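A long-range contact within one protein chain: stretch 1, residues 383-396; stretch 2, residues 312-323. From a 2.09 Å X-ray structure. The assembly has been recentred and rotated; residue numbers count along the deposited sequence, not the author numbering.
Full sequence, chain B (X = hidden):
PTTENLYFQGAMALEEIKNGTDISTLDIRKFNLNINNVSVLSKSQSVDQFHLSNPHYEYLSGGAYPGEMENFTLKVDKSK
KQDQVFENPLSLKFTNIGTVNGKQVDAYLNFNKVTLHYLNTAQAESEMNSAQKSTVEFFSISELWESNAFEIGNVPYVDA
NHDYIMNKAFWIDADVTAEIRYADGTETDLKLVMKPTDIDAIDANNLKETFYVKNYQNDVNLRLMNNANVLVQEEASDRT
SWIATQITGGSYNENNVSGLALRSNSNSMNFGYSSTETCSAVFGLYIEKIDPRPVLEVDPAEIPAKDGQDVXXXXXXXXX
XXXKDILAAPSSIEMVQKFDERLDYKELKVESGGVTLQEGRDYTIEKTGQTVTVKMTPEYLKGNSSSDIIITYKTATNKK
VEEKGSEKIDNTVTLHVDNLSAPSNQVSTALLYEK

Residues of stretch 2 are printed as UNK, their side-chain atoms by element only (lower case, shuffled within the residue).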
ATOM      1  N   GLY B 383     -25.171  -7.293  -7.563  1.00 29.77           N
ATOM      2  CA  GLY B 383     -26.241  -6.371  -7.238  1.00 31.00           C
ATOM      3  C   GLY B 383     -25.739  -5.064  -6.659  1.00 32.85           C
ATOM      4  O   GLY B 383     -26.479  -4.092  -6.578  1.00 39.28           O
ATOM      5  N   ASN B 384     -24.476  -5.040  -6.253  1.00 34.96           N
ATOM      6  CA  ASN B 384     -23.872  -3.829  -5.695  1.00 48.82           C
ATOM      7  C   ASN B 384     -24.686  -3.198  -4.551  1.00 56.82           C
ATOM      8  O   ASN B 384     -24.946  -1.993  -4.555  1.00 56.11           O
ATOM      9  CB  ASN B 384     -23.608  -2.813  -6.814  1.00 56.53           C
ATOM     10  CG  ASN B 384     -22.823  -1.602  -6.338  1.00 72.61           C
ATOM     11  OD1 ASN B 384     -23.312  -0.472  -6.404  1.00 85.82           O
ATOM     12  ND2 ASN B 384     -21.603  -1.828  -5.858  1.00 60.66           N
ATOM     13  N   SER B 385     -25.092  -4.023  -3.583  1.00 49.56           N
ATOM     14  CA  SER B 385     -25.770  -3.542  -2.383  1.00 46.11           C
ATOM     15  C   SER B 385     -24.756  -2.857  -1.481  1.00 48.17           C
ATOM     16  O   SER B 385     -23.685  -3.399  -1.219  1.00 49.18           O
ATOM     17  CB  SER B 385     -26.415  -4.698  -1.622  1.00 41.89           C
ATOM     18  OG  SER B 385     -27.431  -5.324  -2.381  1.00 52.97           O
ATOM     19  N   SER B 386     -25.096  -1.674  -0.992  1.00 39.55           N
ATOM     20  CA  SER B 386     -24.140  -0.876  -0.235  1.00 43.52           C
ATOM     21  C   SER B 386     -24.338  -0.979   1.270  1.00 32.74           C
ATOM     22  O   SER B 386     -23.462  -0.588   2.040  1.00 27.87           O
ATOM     23  CB  SER B 386     -24.249   0.589  -0.646  1.00 44.89           C
ATOM     24  OG  SER B 386     -25.526   1.092  -0.272  1.00 36.00           O
ATOM     25  N   SER B 387     -25.494  -1.475   1.699  1.00 26.29           N
ATOM     26  CA  SER B 387     -25.818  -1.462   3.120  1.00 28.63           C
ATOM     27  C   SER B 387     -25.032  -2.504   3.910  1.00 28.16           C
ATOM     28  O   SER B 387     -24.581  -3.507   3.354  1.00 23.99           O
ATOM     29  CB  SER B 387     -27.321  -1.652   3.338  1.00 36.61           C
ATOM     30  OG  SER B 387     -28.047  -0.601   2.715  1.00 46.37           O
ATOM     31  N   ASP B 388     -24.858  -2.236   5.201  1.00 22.26           N
ATOM     32  CA  ASP B 388     -24.161  -3.149   6.099  1.00 35.61           C
ATOM     33  C   ASP B 388     -24.726  -4.556   5.981  1.00 28.88           C
ATOM     34  O   ASP B 388     -25.923  -4.743   5.763  1.00 24.55           O
ATOM     35  CB  ASP B 388     -24.331  -2.697   7.546  1.00 25.34           C
ATOM     36  CG  ASP B 388     -23.510  -1.462   7.887  1.00 32.60           C
ATOM     37  OD1 ASP B 388     -22.809  -0.903   7.007  1.00 30.15           O
ATOM     38  OD2 ASP B 388     -23.583  -1.042   9.060  1.00 28.41           O
ATOM     39  N   ILE B 389     -23.866  -5.548   6.149  1.00 26.23           N
ATOM     40  CA  ILE B 389     -24.320  -6.928   6.224  1.00 23.88           C
ATOM     41  C   ILE B 389     -24.241  -7.330   7.680  1.00 26.70           C
ATOM     42  O   ILE B 389     -23.243  -7.066   8.332  1.00 22.14           O
ATOM     43  CB  ILE B 389     -23.445  -7.843   5.367  1.00 25.78           C
ATOM     44  CG1 ILE B 389     -23.511  -7.376   3.908  1.00 24.96           C
ATOM     45  CG2 ILE B 389     -23.843  -9.310   5.560  1.00 16.06           C
ATOM     46  CD1 ILE B 389     -22.609  -8.141   2.963  1.00 21.15           C
ATOM     47  N   ILE B 390     -25.310  -7.932   8.193  1.00 25.71           N
ATOM     48  CA  ILE B 390     -25.395  -8.261   9.608  1.00 23.23           C
ATOM     49  C   ILE B 390     -25.512  -9.761   9.750  1.00 28.22           C
ATOM     50  O   ILE B 390     -26.450 -10.364   9.225  1.00 31.12           O
ATOM     51  CB  ILE B 390     -26.658  -7.666  10.259  1.00 24.03           C
ATOM     52  CG1 ILE B 390     -26.902  -6.230   9.788  1.00 34.75           C
ATOM     53  CG2 ILE B 390     -26.593  -7.762  11.768  1.00 28.65           C
ATOM     54  CD1 ILE B 390     -25.777  -5.317  10.054  1.00 41.81           C
ATOM     55  N   ILE B 391     -24.579 -10.374  10.468  1.00 22.27           N
ATOM     56  CA  ILE B 391     -24.639 -11.817  10.649  1.00 21.89           C
ATOM     57  C   ILE B 391     -24.811 -12.133  12.114  1.00 26.01           C
ATOM     58  O   ILE B 391     -24.034 -11.673  12.955  1.00 23.80           O
ATOM     59  CB  ILE B 391     -23.379 -12.520  10.137  1.00 28.14           C
ATOM     60  CG1 ILE B 391     -23.118 -12.149   8.680  1.00 14.58           C
ATOM     61  CG2 ILE B 391     -23.492 -14.022  10.343  1.00 16.92           C
ATOM     62  CD1 ILE B 391     -21.871 -12.753   8.137  1.00 14.76           C
ATOM     63  N   THR B 392     -25.835 -12.922  12.417  1.00 24.04           N
ATOM     64  CA  THR B 392     -26.091 -13.311  13.792  1.00 23.94           C
ATOM     65  C   THR B 392     -25.810 -14.802  13.984  1.00 23.90           C
ATOM     66  O   THR B 392     -26.448 -15.637  13.359  1.00 23.58           O
ATOM     67  CB  THR B 392     -27.538 -12.962  14.179  1.00 25.72           C
ATOM     68  OG1 THR B 392     -27.747 -11.570  13.920  1.00 24.05           O
ATOM     69  CG2 THR B 392     -27.780 -13.235  15.652  1.00 25.08           C
ATOM     70  N   TYR B 393     -24.846 -15.121  14.844  1.00 22.80           N
ATOM     71  CA  TYR B 393     -24.440 -16.503  15.071  1.00 21.68           C
ATOM     72  C   TYR B 393     -24.965 -17.012  16.399  1.00 23.49           C
ATOM     73  O   TYR B 393     -24.669 -16.445  17.455  1.00 27.52           O
ATOM     74  CB  TYR B 393     -22.916 -16.623  15.111  1.00 22.12           C
ATOM     75  CG  TYR B 393     -22.162 -16.005  13.945  1.00 25.62           C
ATOM     76  CD1 TYR B 393     -21.761 -16.779  12.866  1.00 19.90           C
ATOM     77  CD2 TYR B 393     -21.804 -14.659  13.955  1.00 28.88           C
ATOM     78  CE1 TYR B 393     -21.035 -16.230  11.825  1.00 23.75           C
ATOM     79  CE2 TYR B 393     -21.075 -14.102  12.908  1.00 23.69           C
ATOM     80  CZ  TYR B 393     -20.696 -14.891  11.850  1.00 20.60           C
ATOM     81  OH  TYR B 393     -19.974 -14.349  10.807  1.00 17.96           O
ATOM     82  N   LYS B 394     -25.732 -18.088  16.353  1.00 20.74           N
ATOM     83  CA  LYS B 394     -26.185 -18.738  17.565  1.00 25.76           C
ATOM     84  C   LYS B 394     -25.219 -19.860  17.930  1.00 24.50           C
ATOM     85  O   LYS B 394     -24.952 -20.745  17.116  1.00 23.21           O
ATOM     86  CB  LYS B 394     -27.595 -19.310  17.364  1.00 30.47           C
ATOM     87  CG  LYS B 394     -28.691 -18.260  17.239  1.00 33.57           C
ATOM     88  CD  LYS B 394     -30.061 -18.918  17.055  1.00 49.46           C
ATOM     89  CE  LYS B 394     -31.190 -17.893  17.079  1.00 58.16           C
ATOM     90  NZ  LYS B 394     -32.523 -18.511  16.817  1.00 58.88           N
ATOM     91  N   THR B 395     -24.681 -19.806  19.145  1.00 26.30           N
ATOM     92  CA  THR B 395     -23.883 -20.909  19.674  1.00 24.02           C
ATOM     93  C   THR B 395     -24.371 -21.258  21.077  1.00 39.55           C
ATOM     94  O   THR B 395     -25.214 -20.554  21.649  1.00 30.24           O
ATOM     95  CB  THR B 395     -22.381 -20.557  19.769  1.00 15.50           C
ATOM     96  OG1 THR B 395     -22.176 -19.625  20.833  1.00 23.82           O
ATOM     97  CG2 THR B 395     -21.871 -19.960  18.475  1.00 23.63           C
ATOM     98  N   ALA B 396     -23.835 -22.343  21.637  1.00 29.47           N
ATOM     99  CA  ALA B 396     -24.088 -22.672  23.038  1.00 31.79           C
ATOM    100  C   ALA B 396     -22.896 -23.417  23.628  1.00 27.04           C
ATOM    101  O   ALA B 396     -22.296 -24.247  22.967  1.00 24.54           O
ATOM    102  CB  ALA B 396     -25.374 -23.487  23.182  1.00 26.22           C
ATOM    103  N   UNK B 312     -24.711 -15.657  21.807  1.00 23.30           N
ATOM    104  CA  UNK B 312     -25.114 -15.213  20.489  1.00 17.21           C
ATOM    105  C   UNK B 312     -24.248 -14.053  20.058  1.00 24.79           C
ATOM    106  O   UNK B 312     -24.111 -13.075  20.791  1.00 29.52           O
ATOM    107  c   UNK B 312     -27.074 -14.413  19.111  1.00 24.36           C
ATOM    108  o   UNK B 312     -27.392 -15.809  21.043  1.00 27.00           O
ATOM    109  c   UNK B 312     -26.587 -14.756  20.510  1.00 29.71           C
ATOM    110  N   UNK B 313     -23.680 -14.159  18.863  1.00 22.49           N
ATOM    111  CA  UNK B 313     -22.810 -13.128  18.332  1.00 19.81           C
ATOM    112  C   UNK B 313     -23.496 -12.359  17.210  1.00 22.47           C
ATOM    113  O   UNK B 313     -24.018 -12.950  16.275  1.00 23.85           O
ATOM    114  c   UNK B 313     -19.754 -16.365  20.006  1.00 27.30           C
ATOM    115  c   UNK B 313     -20.541 -15.772  19.005  1.00 24.70           C
ATOM    116  c   UNK B 313     -19.180 -14.189  20.823  1.00 25.56           C
ATOM    117  c   UNK B 313     -19.079 -15.565  20.904  1.00 25.84           C
ATOM    118  o   UNK B 313     -18.300 -16.130  21.888  1.00 24.16           O
ATOM    119  c   UNK B 313     -20.656 -14.394  18.908  1.00 26.68           C
ATOM    120  c   UNK B 313     -19.961 -13.614  19.828  1.00 27.05           C
ATOM    121  c   UNK B 313     -21.508 -13.748  17.819  1.00 18.85           C
ATOM    122  N   UNK B 314     -23.501 -11.036  17.315  1.00 23.26           N
ATOM    123  CA  UNK B 314     -24.029 -10.196  16.255  1.00 23.97           C
ATOM    124  C   UNK B 314     -22.882  -9.421  15.649  1.00 19.28           C
ATOM    125  O   UNK B 314     -22.193  -8.667  16.340  1.00 21.08           O
ATOM    126  c   UNK B 314     -25.078  -9.225  16.794  1.00 24.88           C
ATOM    127  n   UNK B 314     -28.376  -5.535  15.934  1.00 47.78           N
ATOM    128  c   UNK B 314     -27.536  -6.602  15.303  1.00 45.21           C
ATOM    129  c   UNK B 314     -25.804  -8.423  15.713  1.00 26.16           C
ATOM    130  c   UNK B 314     -26.831  -7.469  16.345  1.00 30.50           C
ATOM    131  N   UNK B 315     -22.675  -9.613  14.356  1.00 18.23           N
ATOM    132  CA  UNK B 315     -21.610  -8.908  13.664  1.00 24.52           C
ATOM    133  C   UNK B 315     -22.162  -8.046  12.547  1.00 19.99           C
ATOM    134  O   UNK B 315     -22.915  -8.513  11.688  1.00 18.88           O
ATOM    135  c   UNK B 315     -20.585  -9.889  13.117  1.00 21.80           C
ATOM    136  N   UNK B 316     -21.766  -6.783  12.556  1.00 21.43           N
ATOM    137  CA  UNK B 316     -22.209  -5.840  11.543  1.00 23.00           C
ATOM    138  C   UNK B 316     -21.048  -5.440  10.651  1.00 20.82           C
ATOM    139  O   UNK B 316     -20.052  -4.889  11.121  1.00 20.85           O
ATOM    140  c   UNK B 316     -23.265  -3.602  11.167  1.00 29.47           C
ATOM    141  c   UNK B 316     -22.771  -4.605  12.209  1.00 25.94           C
ATOM    142  o   UNK B 316     -23.838  -5.004  13.078  1.00 23.37           O
ATOM    143  N   UNK B 317     -21.169  -5.720   9.360  1.00 21.69           N
ATOM    144  CA  UNK B 317     -20.055  -5.483   8.446  1.00 26.01           C
ATOM    145  C   UNK B 317     -20.350  -4.313   7.527  1.00 26.75           C
ATOM    146  O   UNK B 317     -21.296  -4.360   6.748  1.00 21.78           O
ATOM    147  c   UNK B 317     -19.455  -7.959   8.455  1.00 22.44           C
ATOM    148  c   UNK B 317     -18.149  -8.269   8.782  1.00 17.66           C
ATOM    149  c   UNK B 317     -20.176  -9.899   9.704  1.00 29.38           C
ATOM    150  c   UNK B 317     -20.468  -8.780   8.921  1.00 17.30           C
ATOM    151  c   UNK B 317     -18.863 -10.194  10.029  1.00 20.86           C
ATOM    152  c   UNK B 317     -19.770  -6.745   7.616  1.00 20.92           C
ATOM    153  c   UNK B 317     -17.849  -9.379   9.572  1.00 20.68           C
ATOM    154  N   UNK B 318     -19.535  -3.266   7.601  1.00 26.05           N
ATOM    155  CA  UNK B 318     -19.662  -2.177   6.638  1.00 27.30           C
ATOM    156  C   UNK B 318     -18.940  -2.570   5.358  1.00 27.17           C
ATOM    157  O   UNK B 318     -17.806  -3.055   5.398  1.00 24.56           O
ATOM    158  c   UNK B 318     -19.109  -0.861   7.205  1.00 27.16           C
ATOM    159  c   UNK B 318     -17.281   1.517   4.985  1.00 49.10           C
ATOM    160  n   UNK B 318     -18.045   2.796   4.887  1.00 28.78           N
ATOM    161  c   UNK B 318     -19.169   0.348   6.246  1.00 32.03           C
ATOM    162  c   UNK B 318     -18.105   0.249   5.154  1.00 43.21           C
ATOM    163  N   UNK B 319     -19.601  -2.351   4.226  1.00 20.96           N
ATOM    164  CA  UNK B 319     -19.060  -2.705   2.933  1.00 23.07           C
ATOM    165  C   UNK B 319     -18.349  -1.519   2.269  1.00 27.29           C
ATOM    166  O   UNK B 319     -18.946  -0.467   2.068  1.00 24.96           O
ATOM    167  c   UNK B 319     -20.902  -4.417   2.621  1.00 25.76           C
ATOM    168  c   UNK B 319     -19.644  -3.533   0.636  1.00 37.41           C
ATOM    169  c   UNK B 319     -20.189  -3.208   2.005  1.00 34.66           C
ATOM    170  N   UNK B 320     -17.068  -1.696   1.905  1.00 25.90           N
ATOM    171  CA  UNK B 320     -16.298  -0.632   1.248  1.00 19.75           C
ATOM    172  C   UNK B 320     -16.877  -0.263  -0.110  1.00 20.10           C
ATOM    173  O   UNK B 320     -17.303  -1.139  -0.854  1.00 23.76           O
ATOM    174  c   UNK B 320     -16.308  -2.951   1.989  1.00 16.59           C
ATOM    175  c   UNK B 320     -14.913  -1.266   1.039  1.00 18.73           C
ATOM    176  c   UNK B 320     -14.904  -2.489   1.838  1.00 27.21           C
ATOM    177  N   UNK B 321     -16.852   1.020  -0.446  1.00 24.68           N
ATOM    178  CA  UNK B 321     -17.349   1.484  -1.734  1.00 19.08           C
ATOM    179  C   UNK B 321     -16.279   1.390  -2.823  1.00 19.46           C
ATOM    180  O   UNK B 321     -15.217   2.003  -2.713  1.00 18.07           O
ATOM    181  c   UNK B 321     -17.858   2.943  -1.643  1.00 28.82           C
ATOM    182  c   UNK B 321     -18.265   3.462  -3.026  1.00 26.20           C
ATOM    183  c   UNK B 321     -19.018   3.051  -0.635  1.00 27.92           C
ATOM    184  N   UNK B 322     -16.571   0.635  -3.893  1.00 20.90           N
ATOM    185  CA  UNK B 322     -15.628   0.411  -4.993  1.00 27.82           C
ATOM    186  C   UNK B 322     -15.345   1.704  -5.738  1.00 32.90           C
ATOM    187  O   UNK B 322     -16.266   2.471  -6.016  1.00 30.06           O
ATOM    188  c   UNK B 322     -16.385  -0.556  -5.915  1.00 31.58           C
ATOM    189  c   UNK B 322     -17.829  -0.101  -4.094  1.00 28.68           C
ATOM    190  c   UNK B 322     -17.428  -1.179  -5.050  1.00 31.98           C
ATOM    191  N   UNK B 323     -14.081   1.944  -6.064  1.00 28.35           N
ATOM    192  CA  UNK B 323     -13.706   3.167  -6.742  1.00 23.97           C
ATOM    193  C   UNK B 323     -13.546   4.302  -5.758  1.00 23.78           C
ATOM    194  O   UNK B 323     -13.212   5.424  -6.130  1.00 35.25           O
TER
HETATM  195  O   HOH W   1     -27.152 -18.728  20.872  1.00 31.72           O
HETATM  196  O   HOH W   2     -21.073   0.395   0.843  1.00 20.71           O
HETATM  197  O   HOH W   3     -22.100  -0.858   4.442  1.00 23.50           O

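Position 312 has three side-chain atoms: a carbon carrying one oxygen and one carbon, the last touching CG2 of Thr392. That branching is threonine. In Thr312, CG2 lies 3.7 Å from CG2 of Thr392, and OG1 is 2.9 Å from water 1. The same water donates a hydrogen bond to O of Thr395, 2.8 Å away.

Position 313 has one carbon, then a ring of six carbons bearing an oxygen. Its CB packs 4.0 Å from CD2 of Tyr393. This is tyrosine. The backbones bond both ways: N of Tyr313 to O of Tyr393 at 2.9 Å, and N of Tyr393 to O of Tyr313 at 2.7 Å.

Position 314 has four carbons in a row ending in nitrogen; the last carbon touches CG2 of Ile390. This is lysine. Lys314 is fully extended, with all four chi angles t. Its CE comes within 3.8 Å of CG2 of Ile390, so the aliphatic part makes this contact.

Position 315 has a single side-chain carbon. This CB sits 4.2 Å from CE2 of Tyr393, at the edge of that ring. It is alanine. N of Ala315 donates to O of Ile391 at 2.8 Å, and N of Ile391 donates to O of Ala315 at 2.8 Å.

Position 316 again has a carbon carrying one oxygen and one carbon; the last touches Ile390 and Asp388. It is threonine. CG2 of Thr316 lies 3.2 Å from CD1 of Ile390 and 3.3 Å from OD2 of Asp388.

Position 317 has one carbon and a ring of six carbons without oxygen; a ring carbon touches Ile391. This is phenylalanine. CE2 of Phe317 is 3.7 Å from CD1 of Ile391. N of Phe317 donates to O of Ile389 at 2.7 Å, and N of Ile389 to O of Phe317 at 2.9 Å.

Position 318 has four carbons in a row and a terminal nitrogen. Its CB is 3.7 Å from OD1 of Asp388. It is lysine; Lys318 points away overall.

Position 319 has three carbons, one carrying the other two, and touches Ile389. This is valine. Val319 points toward stretch 1, and its CG2 is 4.1 Å from CD1 of Ile389.

Position 320 has three carbons closing a ring onto the backbone N. It points away and makes no contact: proline.

Position 321 has three branched carbons, which make no contact with stretch 1. It is valine.

Position 322 has another ring closed onto N, touching Asn384. It is proline. CG of Pro322 lies 4.3 Å from ND2 of Asn384.

Position 323 has no side-chain atoms. It is glycine, with phi 82°; a CB would be jammed against the preceding carbonyl O.

The contact is an antiparallel strand pair held by six backbone hydrogen bonds. Ile389, Ile391 and Tyr393 share one face with Phe317, Ala315 and Tyr313, which are all buried. The other face, with Thr312, Lys314 and Thr316, is more open. Beyond the strands, water 3 takes a hydrogen bond from N of Val319 and donates to O of Ser386 and OD1 of Asp388.

Stretch 2 (312-323) TYKATFKVPVPG
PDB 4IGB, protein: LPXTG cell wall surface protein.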